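Long-range contacts in EF0056 (Enterococcus faecalis, PDB 6ORI), which is an enterococcal surface protein of unknown molecular function, with an immunoglobulin-like N-terminal region that binds calcium and a probable link to biofilm formation: residues A[63-74]-A[112-122]; A[79-87]-A[96-104]. All coordinates share one frame; numbering follows the deposited sequence.

How the contacts relate
Both contacts belong to one antiparallel beta-sheet of the N-terminal region, and their centres lie 12 Å apart. Contact 2, the hairpin of 79-87 and 96-104, is nested along the chain inside the loop that contact 1 closes between 63-74 and 112-122. Strands 98-104 and 113-117 are neighbours in the sheet and join the two: K115 N lies 2.9 Å from V101 O, and I103 N 2.9 Å from I113 O, both probable hydrogen bonds. Side chains meet too: F100 packs on L72 and V116, and W114 on A79, V82 and the R102 side chain. The calcium site uses residues of neither contact.

Contact 1 of 2, residues A[63-74]-A[112-122]; sequences ASTANWEIRLQL and NIWKVNYIRAN
I70 and L72 pair with V116 and W114 at the hydrogen-bonded positions of an antiparallel ladder within the large sheet of this immunoglobulin-like region. Strands 68-74 and 113-117 run at 156° to each other, and reciprocal backbone bonds hold both pairs. The apolar face is tightly packed. I70 lays CD1 3.9 Å from CD2 of the Y118 ring, whose hydroxyl bonds to H59, and the L74 side chain crosses that of W114 at about a right angle, CD1 3.9 Å from CZ3. I119 runs alongside W68 and brings CG1 to the edge of its ring, while F31 and Y29 meet W68 edge-to-face.

The other face is largely polar, though I113 CG2 packs on R71 CB, and hydrated at its E69, K115 and N117 end. The E69 chain is extended, with CG anti to the backbone N (chi1 -177°), and R71 grips its OE1 side-on through NE and NH2. R71 also forms salt bridges with E21 and D178, so its charge is probably balanced by three carboxylates. K115 reaches E69 differently: its aliphatic CD lies 3.5 Å from E69 OE2, but NZ stays beyond salt-bridge range and is joined to OE2 by a water. A second water links E69 OE2 to N117 OD1, and a third ties N117 OD1 to A66 O, so solvent completes this side towards the 63-67 loop. At the far end of the ladder the side chain of N112 replaces a backbone donor: its ND2 bonds to L74 O at 2.9 Å, approaching from above the carbonyl plane, with an N-H...O angle of 140°.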
loop_
_atom_site.group_PDB
_atom_site.type_symbol
_atom_site.label_atom_id
_atom_site.label_comp_id
_atom_site.label_asym_id
_atom_site.label_seq_id
_atom_site.Cartn_x
_atom_site.Cartn_y
_atom_site.Cartn_z
ATOM N N ALA A 63 8.685 -21.640 1.849
ATOM C CA ALA A 63 7.579 -21.909 0.956
ATOM C C ALA A 63 8.134 -22.459 -0.341
ATOM O O ALA A 63 9.309 -22.304 -0.646
ATOM C CB ALA A 63 6.784 -20.647 0.684
ATOM N N SER A 64 7.284 -23.112 -1.113
ATOM C CA SER A 64 7.713 -23.738 -2.352
ATOM C C SER A 64 6.520 -23.965 -3.243
ATOM O O SER A 64 5.375 -23.757 -2.833
ATOM C CB SER A 64 8.410 -25.077 -2.086
ATOM O OG SER A 64 7.553 -25.938 -1.368
ATOM N N THR A 65 6.845 -24.407 -4.449
ATOM C CA THR A 65 5.910 -24.836 -5.490
ATOM C C THR A 65 5.265 -23.705 -6.274
ATOM O O THR A 65 5.292 -22.552 -5.864
ATOM C CB THR A 65 4.741 -25.761 -5.002
ATOM O OG1 THR A 65 3.656 -24.994 -4.490
ATOM C CG2 THR A 65 5.177 -26.792 -3.982
ATOM N N ALA A 66 4.665 -24.076 -7.396
ATOM C CA ALA A 66 3.912 -23.176 -8.249
ATOM C C ALA A 66 2.534 -22.848 -7.695
ATOM O O ALA A 66 1.765 -22.178 -8.362
ATOM C CB ALA A 66 3.767 -23.799 -9.622
ATOM N N ASN A 67 2.209 -23.288 -6.484
ATOM C CA ASN A 67 0.910 -22.963 -5.915
ATOM C C ASN A 67 0.632 -21.464 -5.809
ATOM O O ASN A 67 -0.507 -21.021 -5.925
ATOM C CB ASN A 67 0.767 -23.575 -4.528
ATOM C CG ASN A 67 -0.610 -23.367 -3.960
ATOM O OD1 ASN A 67 -1.599 -23.861 -4.511
ATOM N ND2 ASN A 67 -0.710 -22.582 -2.899
ATOM N N TRP A 68 1.693 -20.730 -5.520
ATOM C CA TRP A 68 1.631 -19.329 -5.138
ATOM C C TRP A 68 1.849 -18.468 -6.361
ATOM O O TRP A 68 2.906 -18.514 -6.989
ATOM C CB TRP A 68 2.703 -19.068 -4.103
ATOM C CG TRP A 68 2.689 -20.051 -2.976
ATOM C CD1 TRP A 68 3.628 -20.992 -2.730
ATOM C CD2 TRP A 68 1.681 -20.205 -1.964
ATOM N NE1 TRP A 68 3.279 -21.734 -1.620
ATOM C CE2 TRP A 68 2.090 -21.265 -1.134
ATOM C CE3 TRP A 68 0.479 -19.561 -1.682
ATOM C CZ2 TRP A 68 1.343 -21.695 -0.050
ATOM C CZ3 TRP A 68 -0.255 -19.975 -0.589
ATOM C CH2 TRP A 68 0.180 -21.036 0.213
ATOM N N GLU A 69 0.833 -17.679 -6.688
ATOM C CA GLU A 69 0.861 -16.852 -7.900
ATOM C C GLU A 69 0.615 -15.390 -7.574
ATOM O O GLU A 69 -0.386 -15.034 -6.957
ATOM C CB GLU A 69 -0.188 -17.336 -8.881
ATOM C CG GLU A 69 -0.201 -16.592 -10.195
ATOM C CD GLU A 69 -1.121 -17.263 -11.169
ATOM O OE1 GLU A 69 -2.334 -16.951 -11.135
ATOM O OE2 GLU A 69 -0.635 -18.145 -11.908
ATOM N N ILE A 70 1.532 -14.545 -8.011
ATOM C CA ILE A 70 1.397 -13.113 -7.847
ATOM C C ILE A 70 0.549 -12.598 -8.988
ATOM O O ILE A 70 0.780 -12.969 -10.158
ATOM C CB ILE A 70 2.777 -12.434 -7.900
ATOM C CG1 ILE A 70 3.653 -12.865 -6.709
ATOM C CG2 ILE A 70 2.637 -10.892 -7.928
ATOM C CD1 ILE A 70 5.100 -12.437 -6.837
ATOM N N ARG A 71 -0.452 -11.800 -8.663
ATOM C CA ARG A 71 -1.267 -11.143 -9.651
ATOM C C ARG A 71 -1.112 -9.647 -9.537
ATOM O O ARG A 71 -1.025 -9.093 -8.435
ATOM C CB ARG A 71 -2.724 -11.572 -9.547
ATOM C CG ARG A 71 -2.858 -13.017 -10.053
ATOM C CD ARG A 71 -4.254 -13.487 -10.231
ATOM N NE ARG A 71 -4.251 -14.878 -10.661
ATOM C CZ ARG A 71 -5.345 -15.605 -10.793
ATOM N NH1 ARG A 71 -6.535 -15.097 -10.510
ATOM N NH2 ARG A 71 -5.235 -16.859 -11.178
ATOM N N LEU A 72 -1.024 -8.988 -10.691
ATOM C CA LEU A 72 -0.859 -7.541 -10.777
ATOM C C LEU A 72 -1.998 -7.022 -11.647
ATOM O O LEU A 72 -2.094 -7.353 -12.836
ATOM C CB LEU A 72 0.477 -7.190 -11.396
ATOM C CG LEU A 72 0.717 -5.710 -11.638
ATOM C CD1 LEU A 72 0.806 -4.919 -10.341
ATOM C CD2 LEU A 72 1.977 -5.536 -12.473
ATOM N N GLN A 73 -2.895 -6.248 -11.039
ATOM C CA GLN A 73 -3.965 -5.562 -11.753
ATOM C C GLN A 73 -3.524 -4.123 -12.006
ATOM O O GLN A 73 -3.000 -3.455 -11.093
ATOM C CB GLN A 73 -5.292 -5.570 -10.980
ATOM C CG GLN A 73 -6.427 -4.844 -11.720
ATOM C CD GLN A 73 -7.804 -5.048 -11.090
ATOM O OE1 GLN A 73 -8.118 -6.120 -10.573
ATOM N NE2 GLN A 73 -8.642 -4.021 -11.163
ATOM N N LEU A 74 -3.718 -3.652 -13.240
ATOM C CA LEU A 74 -3.432 -2.266 -13.593
ATOM C C LEU A 74 -4.708 -1.583 -14.044
ATOM O O LEU A 74 -5.558 -2.180 -14.678
ATOM C CB LEU A 74 -2.405 -2.175 -14.716
ATOM C CG LEU A 74 -1.053 -2.773 -14.414
ATOM C CD1 LEU A 74 -0.199 -2.641 -15.655
ATOM C CD2 LEU A 74 -0.382 -2.126 -13.227
ATOM N N ASN A 112 -7.252 -6.880 -17.363
ATOM C CA ASN A 112 -6.240 -5.994 -16.823
ATOM C C ASN A 112 -5.482 -6.622 -15.676
ATOM O O ASN A 112 -4.978 -5.889 -14.828
ATOM C CB ASN A 112 -6.852 -4.651 -16.399
ATOM C CG ASN A 112 -7.846 -4.784 -15.250
ATOM O OD1 ASN A 112 -8.459 -5.817 -15.061
ATOM N ND2 ASN A 112 -8.024 -3.716 -14.495
ATOM N N ILE A 113 -5.395 -7.954 -15.659
ATOM C CA ILE A 113 -4.642 -8.673 -14.650
ATOM C C ILE A 113 -3.537 -9.498 -15.315
ATOM O O ILE A 113 -3.771 -10.148 -16.343
ATOM C CB ILE A 113 -5.552 -9.565 -13.787
ATOM C CG1 ILE A 113 -6.724 -8.736 -13.245
ATOM C CG2 ILE A 113 -4.731 -10.204 -12.654
ATOM C CD1 ILE A 113 -7.708 -9.518 -12.383
ATOM N N TRP A 114 -2.349 -9.450 -14.737
ATOM C CA TRP A 114 -1.187 -10.209 -15.137
ATOM C C TRP A 114 -0.750 -11.123 -13.988
ATOM O O TRP A 114 -1.043 -10.866 -12.824
ATOM C CB TRP A 114 -0.043 -9.259 -15.479
ATOM C CG TRP A 114 -0.179 -8.547 -16.791
ATOM C CD1 TRP A 114 0.485 -8.851 -17.936
ATOM C CD2 TRP A 114 -0.987 -7.399 -17.101
ATOM N NE1 TRP A 114 0.155 -7.968 -18.933
ATOM C CE2 TRP A 114 -0.756 -7.077 -18.449
ATOM C CE3 TRP A 114 -1.869 -6.599 -16.367
ATOM C CZ2 TRP A 114 -1.384 -6.018 -19.086
ATOM C CZ3 TRP A 114 -2.493 -5.536 -17.020
ATOM C CH2 TRP A 114 -2.239 -5.266 -18.359
ATOM N N LYS A 115 0.004 -12.165 -14.313
ATOM C CA LYS A 115 0.408 -13.182 -13.335
ATOM C C LYS A 115 1.854 -13.619 -13.504
ATOM O O LYS A 115 2.375 -13.700 -14.632
ATOM C CB LYS A 115 -0.497 -14.421 -13.416
ATOM C CG LYS A 115 -0.469 -15.125 -14.754
ATOM C CD LYS A 115 -1.409 -16.337 -14.788
ATOM C CE LYS A 115 -1.348 -16.957 -16.162
ATOM N NZ LYS A 115 -2.055 -18.257 -16.238
ATOM N N VAL A 116 2.521 -13.890 -12.387
ATOM C CA VAL A 116 3.857 -14.503 -12.363
ATOM C C VAL A 116 3.950 -15.334 -11.105
ATOM O O VAL A 116 3.331 -14.997 -10.107
ATOM C CB VAL A 116 4.964 -13.421 -12.447
ATOM C CG1 VAL A 116 5.099 -12.605 -11.170
ATOM C CG2 VAL A 116 6.293 -14.044 -12.812
ATOM N N ASN A 117 4.672 -16.437 -11.130
ATOM C CA ASN A 117 4.773 -17.243 -9.939
ATOM C C ASN A 117 5.562 -16.514 -8.864
ATOM O O ASN A 117 6.516 -15.801 -9.135
ATOM C CB ASN A 117 5.399 -18.597 -10.260
ATOM C CG ASN A 117 4.463 -19.493 -11.024
ATOM O OD1 ASN A 117 3.279 -19.204 -11.146
ATOM N ND2 ASN A 117 4.978 -20.622 -11.483
ATOM N N TYR A 118 5.168 -16.714 -7.621
ATOM C CA TYR A 118 5.903 -16.148 -6.501
ATOM C C TYR A 118 7.287 -16.784 -6.318
ATOM O O TYR A 118 8.254 -16.079 -6.053
ATOM C CB TYR A 118 5.055 -16.302 -5.216
ATOM C CG TYR A 118 5.670 -15.693 -3.969
ATOM C CD1 TYR A 118 6.662 -16.352 -3.268
ATOM C CD2 TYR A 118 5.252 -14.454 -3.490
ATOM C CE1 TYR A 118 7.230 -15.792 -2.120
ATOM C CE2 TYR A 118 5.813 -13.897 -2.347
ATOM C CZ TYR A 118 6.792 -14.578 -1.674
ATOM O OH TYR A 118 7.350 -14.024 -0.541
ATOM N N ILE A 119 7.366 -18.111 -6.454
ATOM C CA ILE A 119 8.547 -18.853 -6.044
ATOM C C ILE A 119 9.544 -18.956 -7.180
ATOM O O ILE A 119 9.205 -19.415 -8.291
ATOM C CB ILE A 119 8.165 -20.259 -5.542
ATOM C CG1 ILE A 119 7.256 -20.160 -4.311
ATOM C CG2 ILE A 119 9.403 -21.097 -5.271
ATOM C CD1 ILE A 119 7.973 -19.785 -3.014
ATOM N N ARG A 120 10.773 -18.547 -6.880
ATOM C CA ARG A 120 11.803 -18.410 -7.884
ATOM C C ARG A 120 12.098 -19.711 -8.632
ATOM O O ARG A 120 12.298 -19.689 -9.846
ATOM C CB ARG A 120 13.074 -17.856 -7.252
ATOM C CG ARG A 120 14.109 -17.457 -8.310
ATOM C CD ARG A 120 15.308 -16.791 -7.703
ATOM N NE ARG A 120 15.997 -17.682 -6.782
ATOM C CZ ARG A 120 16.981 -17.315 -5.979
ATOM N NH1 ARG A 120 17.373 -16.061 -5.929
ATOM N NH2 ARG A 120 17.537 -18.204 -5.175
ATOM N N ALA A 121 12.141 -20.834 -7.913
ATOM C CA ALA A 121 12.444 -22.134 -8.527
ATOM C C ALA A 121 11.337 -22.642 -9.410
ATOM O O ALA A 121 11.536 -23.628 -10.130
ATOM C CB ALA A 121 12.740 -23.164 -7.467
ATOM N N ASN A 122 10.180 -22.002 -9.361
ATOM C CA ASN A 122 9.071 -22.320 -10.245
ATOM C C ASN A 122 8.868 -21.203 -11.273
ATOM O O ASN A 122 7.753 -20.736 -11.486
ATOM C CB ASN A 122 7.817 -22.581 -9.412
ATOM C CG ASN A 122 7.998 -23.740 -8.477
ATOM O OD1 ASN A 122 8.290 -23.562 -7.283
ATOM N ND2 ASN A 122 7.839 -24.945 -9.005
HETATM O O HOH W 1 5.148 -20.019 -7.068
HETATM O O HOH W 2 9.686 -24.690 -5.237
HETATM O O HOH W 3 1.329 -20.989 -10.714
HETATM O O HOH W 4 1.824 -17.768 -12.990
HETATM O O HOH W 5 -1.907 -19.758 -13.601
#

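Contact 2 of 2, residues A[79-87]-A[96-104]; sequences AQYVEKIQV and SRRTFVRIN
The beta hairpin of strands 82-87 and 98-104 is closely paired near its connecting loop and parts toward the other end. V87 and R98 form the hydrogen-bonded antiparallel pair, with R98 N 2.8 Å from V87 O, and F100 N adds a bond to I85 O. Between I85 and F100 the return link is made by a water, accepting from I85 N and donating to F100 O. A classic beta bulge, in which E83 and K84 both face T143 of the adjoining strand, lies in the same part of the 82-87 strand.

On the buried face, I85 CG2 packs obliquely against F100 CD2 at 3.7 Å, and V87 CG1 meets CE2 of the same ring. On the outer face, Q86 and R97 cross at about a right angle. Q86 OE1 receives R97 NE at 2.7 Å in the carbonyl plane, although the oxygen sits 19° out of the guanidinium plane. R97 CG is anti to the backbone N (chi1 -172°), and the extended chain carries the guanidinium back over the Q86-V87 peptide, where D88 pairs with NH1.

At the open end R102 reaches the 79-82 turn. NH1 and NH2 make weak bonds to A79 O, the nearer being NH2 at 3.1 Å, while a water joins NH1 to V82 O and NE bonds to T111 O. R97 thus reinforces the paired end, while the open end, relying on R102 and waters, is probably less rigid.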
loop_
_atom_site.group_PDB
_atom_site.type_symbol
_atom_site.label_atom_id
_atom_site.label_comp_id
_atom_site.label_asym_id
_atom_site.label_seq_id
_atom_site.Cartn_x
_atom_site.Cartn_y
_atom_site.Cartn_z
ATOM N N ALA A 79 -4.007 -0.361 -18.913
ATOM C CA ALA A 79 -3.928 -1.742 -19.361
ATOM C C ALA A 79 -4.235 -1.877 -20.851
ATOM O O ALA A 79 -3.624 -2.700 -21.556
ATOM C CB ALA A 79 -4.876 -2.608 -18.545
ATOM N N GLN A 80 -5.149 -1.064 -21.357
ATOM C CA GLN A 80 -5.528 -1.146 -22.761
ATOM C C GLN A 80 -4.341 -0.951 -23.706
ATOM O O GLN A 80 -4.394 -1.395 -24.852
ATOM C CB GLN A 80 -6.618 -0.121 -23.057
ATOM C CG GLN A 80 -6.141 1.303 -22.913
ATOM C CD GLN A 80 -7.205 2.353 -23.223
ATOM O OE1 GLN A 80 -7.996 2.187 -24.145
ATOM N NE2 GLN A 80 -7.213 3.445 -22.443
ATOM N N TYR A 81 -3.277 -0.314 -23.223
ATOM C CA TYR A 81 -2.096 -0.024 -24.041
ATOM C C TYR A 81 -0.843 -0.771 -23.622
ATOM O O TYR A 81 0.231 -0.541 -24.160
ATOM C CB TYR A 81 -1.800 1.489 -24.069
ATOM C CG TYR A 81 -2.853 2.273 -24.836
ATOM C CD1 TYR A 81 -3.123 1.970 -26.164
ATOM C CD2 TYR A 81 -3.569 3.288 -24.235
ATOM C CE1 TYR A 81 -4.080 2.672 -26.882
ATOM C CE2 TYR A 81 -4.541 4.002 -24.955
ATOM C CZ TYR A 81 -4.777 3.685 -26.268
ATOM O OH TYR A 81 -5.737 4.385 -26.973
ATOM N N VAL A 82 -0.939 -1.677 -22.662
ATOM C CA VAL A 82 0.232 -2.453 -22.248
ATOM C C VAL A 82 0.543 -3.518 -23.295
ATOM O O VAL A 82 -0.350 -4.249 -23.720
ATOM C CB VAL A 82 0.029 -3.132 -20.891
ATOM C CG1 VAL A 82 1.171 -4.088 -20.567
ATOM C CG2 VAL A 82 -0.096 -2.092 -19.782
ATOM N N GLU A 83 1.802 -3.583 -23.727
ATOM C CA GLU A 83 2.249 -4.646 -24.617
ATOM C C GLU A 83 2.938 -5.774 -23.883
ATOM O O GLU A 83 2.726 -6.940 -24.209
ATOM C CB GLU A 83 3.189 -4.099 -25.692
ATOM C CG GLU A 83 3.649 -5.222 -26.632
ATOM C CD GLU A 83 4.268 -4.746 -27.919
ATOM O OE1 GLU A 83 3.985 -3.615 -28.366
ATOM O OE2 GLU A 83 5.055 -5.534 -28.495
ATOM N N LYS A 84 3.779 -5.451 -22.913
ATOM C CA LYS A 84 4.601 -6.440 -22.248
ATOM C C LYS A 84 4.959 -5.954 -20.847
ATOM O O LYS A 84 5.122 -4.755 -20.645
ATOM C CB LYS A 84 5.870 -6.623 -23.122
ATOM C CG LYS A 84 7.067 -7.338 -22.539
ATOM C CD LYS A 84 8.256 -7.343 -23.557
ATOM C CE LYS A 84 8.682 -5.936 -24.068
ATOM N NZ LYS A 84 9.907 -5.922 -24.991
ATOM N N ILE A 85 5.068 -6.882 -19.896
ATOM C CA ILE A 85 5.575 -6.577 -18.553
ATOM C C ILE A 85 6.584 -7.661 -18.210
ATOM O O ILE A 85 6.280 -8.859 -18.325
ATOM C CB ILE A 85 4.459 -6.566 -17.504
ATOM C CG1 ILE A 85 3.324 -5.628 -17.920
ATOM C CG2 ILE A 85 5.053 -6.197 -16.160
ATOM C CD1 ILE A 85 2.209 -5.540 -16.907
ATOM N N GLN A 86 7.785 -7.252 -17.799
ATOM C CA GLN A 86 8.831 -8.185 -17.394
ATOM C C GLN A 86 9.512 -7.681 -16.135
ATOM O O GLN A 86 9.409 -6.499 -15.789
ATOM C CB GLN A 86 9.903 -8.356 -18.479
ATOM C CG GLN A 86 9.413 -8.951 -19.780
ATOM C CD GLN A 86 10.555 -9.181 -20.737
ATOM O OE1 GLN A 86 11.679 -8.766 -20.468
ATOM N NE2 GLN A 86 10.294 -9.882 -21.834
ATOM N N VAL A 87 10.195 -8.584 -15.433
ATOM C CA VAL A 87 10.931 -8.246 -14.217
ATOM C C VAL A 87 11.976 -9.320 -13.993
ATOM O O VAL A 87 11.781 -10.452 -14.418
ATOM C CB VAL A 87 9.975 -8.128 -13.003
ATOM C CG1 VAL A 87 9.394 -9.480 -12.613
ATOM C CG2 VAL A 87 10.674 -7.515 -11.815
ATOM N N SER A 96 16.667 -16.535 -14.993
ATOM C CA SER A 96 16.456 -15.616 -16.106
ATOM C C SER A 96 15.302 -14.625 -15.853
ATOM O O SER A 96 14.447 -14.826 -14.983
ATOM C CB SER A 96 16.215 -16.407 -17.393
ATOM O OG SER A 96 15.140 -17.311 -17.255
ATOM N N ARG A 97 15.280 -13.577 -16.661
ATOM C CA ARG A 97 14.226 -12.553 -16.604
ATOM C C ARG A 97 12.862 -13.196 -16.809
ATOM O O ARG A 97 12.689 -14.099 -17.617
ATOM C CB ARG A 97 14.497 -11.504 -17.667
ATOM C CG ARG A 97 13.627 -10.302 -17.632
ATOM C CD ARG A 97 14.285 -9.184 -18.421
ATOM N NE ARG A 97 13.451 -8.009 -18.515
ATOM C CZ ARG A 97 13.367 -7.073 -17.576
ATOM N NH1 ARG A 97 14.050 -7.182 -16.448
ATOM N NH2 ARG A 97 12.588 -6.048 -17.759
ATOM N N ARG A 98 11.888 -12.734 -16.033
ATOM C CA ARG A 98 10.533 -13.278 -16.080
ATOM C C ARG A 98 9.581 -12.360 -16.817
ATOM O O ARG A 98 9.749 -11.147 -16.833
ATOM C CB ARG A 98 9.966 -13.491 -14.684
ATOM C CG ARG A 98 10.859 -14.247 -13.739
ATOM C CD ARG A 98 11.277 -15.597 -14.239
ATOM N NE ARG A 98 11.854 -16.349 -13.121
ATOM C CZ ARG A 98 12.720 -17.349 -13.216
ATOM N NH1 ARG A 98 13.150 -17.760 -14.399
ATOM N NH2 ARG A 98 13.148 -17.952 -12.117
ATOM N N THR A 99 8.558 -12.974 -17.420
ATOM C CA THR A 99 7.464 -12.260 -18.058
ATOM C C THR A 99 6.226 -12.379 -17.203
ATOM O O THR A 99 5.915 -13.451 -16.691
ATOM C CB THR A 99 7.220 -12.827 -19.461
ATOM O OG1 THR A 99 8.363 -12.522 -20.269
ATOM C CG2 THR A 99 6.003 -12.183 -20.118
ATOM N N PHE A 100 5.542 -11.269 -16.994
ATOM C CA PHE A 100 4.221 -11.278 -16.366
ATOM C C PHE A 100 3.231 -11.635 -17.488
ATOM O O PHE A 100 3.181 -10.932 -18.491
ATOM C CB PHE A 100 3.899 -9.886 -15.832
ATOM C CG PHE A 100 4.144 -9.668 -14.378
ATOM C CD1 PHE A 100 3.152 -9.963 -13.474
ATOM C CD2 PHE A 100 5.317 -9.090 -13.901
ATOM C CE1 PHE A 100 3.306 -9.726 -12.111
ATOM C CE2 PHE A 100 5.463 -8.851 -12.522
ATOM C CZ PHE A 100 4.462 -9.181 -11.653
ATOM N N VAL A 101 2.474 -12.706 -17.351
ATOM C CA VAL A 101 1.578 -13.191 -18.403
ATOM C C VAL A 101 0.211 -12.587 -18.231
ATOM O O VAL A 101 -0.348 -12.618 -17.132
ATOM C CB VAL A 101 1.488 -14.736 -18.332
ATOM C CG1 VAL A 101 0.413 -15.288 -19.260
ATOM C CG2 VAL A 101 2.834 -15.347 -18.640
ATOM N N ARG A 102 -0.356 -12.058 -19.302
ATOM C CA ARG A 102 -1.654 -11.433 -19.219
ATOM C C ARG A 102 -2.762 -12.485 -19.155
ATOM O O ARG A 102 -2.741 -13.479 -19.886
ATOM C CB ARG A 102 -1.858 -10.494 -20.397
ATOM C CG ARG A 102 -3.003 -9.542 -20.191
ATOM C CD ARG A 102 -2.938 -8.409 -21.201
ATOM N NE ARG A 102 -3.968 -7.420 -20.945
ATOM C CZ ARG A 102 -4.008 -6.210 -21.489
ATOM N NH1 ARG A 102 -3.057 -5.806 -22.322
ATOM N NH2 ARG A 102 -5.014 -5.408 -21.187
ATOM N N ILE A 103 -3.724 -12.286 -18.290
ATOM C CA ILE A 103 -4.877 -13.157 -18.198
ATOM C C ILE A 103 -5.965 -12.653 -19.153
ATOM O O ILE A 103 -6.235 -11.454 -19.229
ATOM C CB ILE A 103 -5.397 -13.201 -16.732
ATOM C CG1 ILE A 103 -4.323 -13.815 -15.824
ATOM C CG2 ILE A 103 -6.695 -13.996 -16.655
ATOM C CD1 ILE A 103 -4.621 -13.703 -14.353
ATOM N N ASN A 104 -6.588 -13.575 -19.884
ATOM C CA ASN A 104 -7.661 -13.253 -20.805
ATOM C C ASN A 104 -8.949 -13.808 -20.275
ATOM O O ASN A 104 -8.941 -14.697 -19.427
ATOM C CB ASN A 104 -7.345 -13.840 -22.159
ATOM C CG ASN A 104 -5.983 -13.422 -22.619
ATOM O OD1 ASN A 104 -5.700 -12.223 -22.702
ATOM N ND2 ASN A 104 -5.103 -14.380 -22.839
HETATM O O HOH W 6 -0.684 -7.060 -23.465
HETATM O O HOH W 7 3.743 -9.347 -20.633
#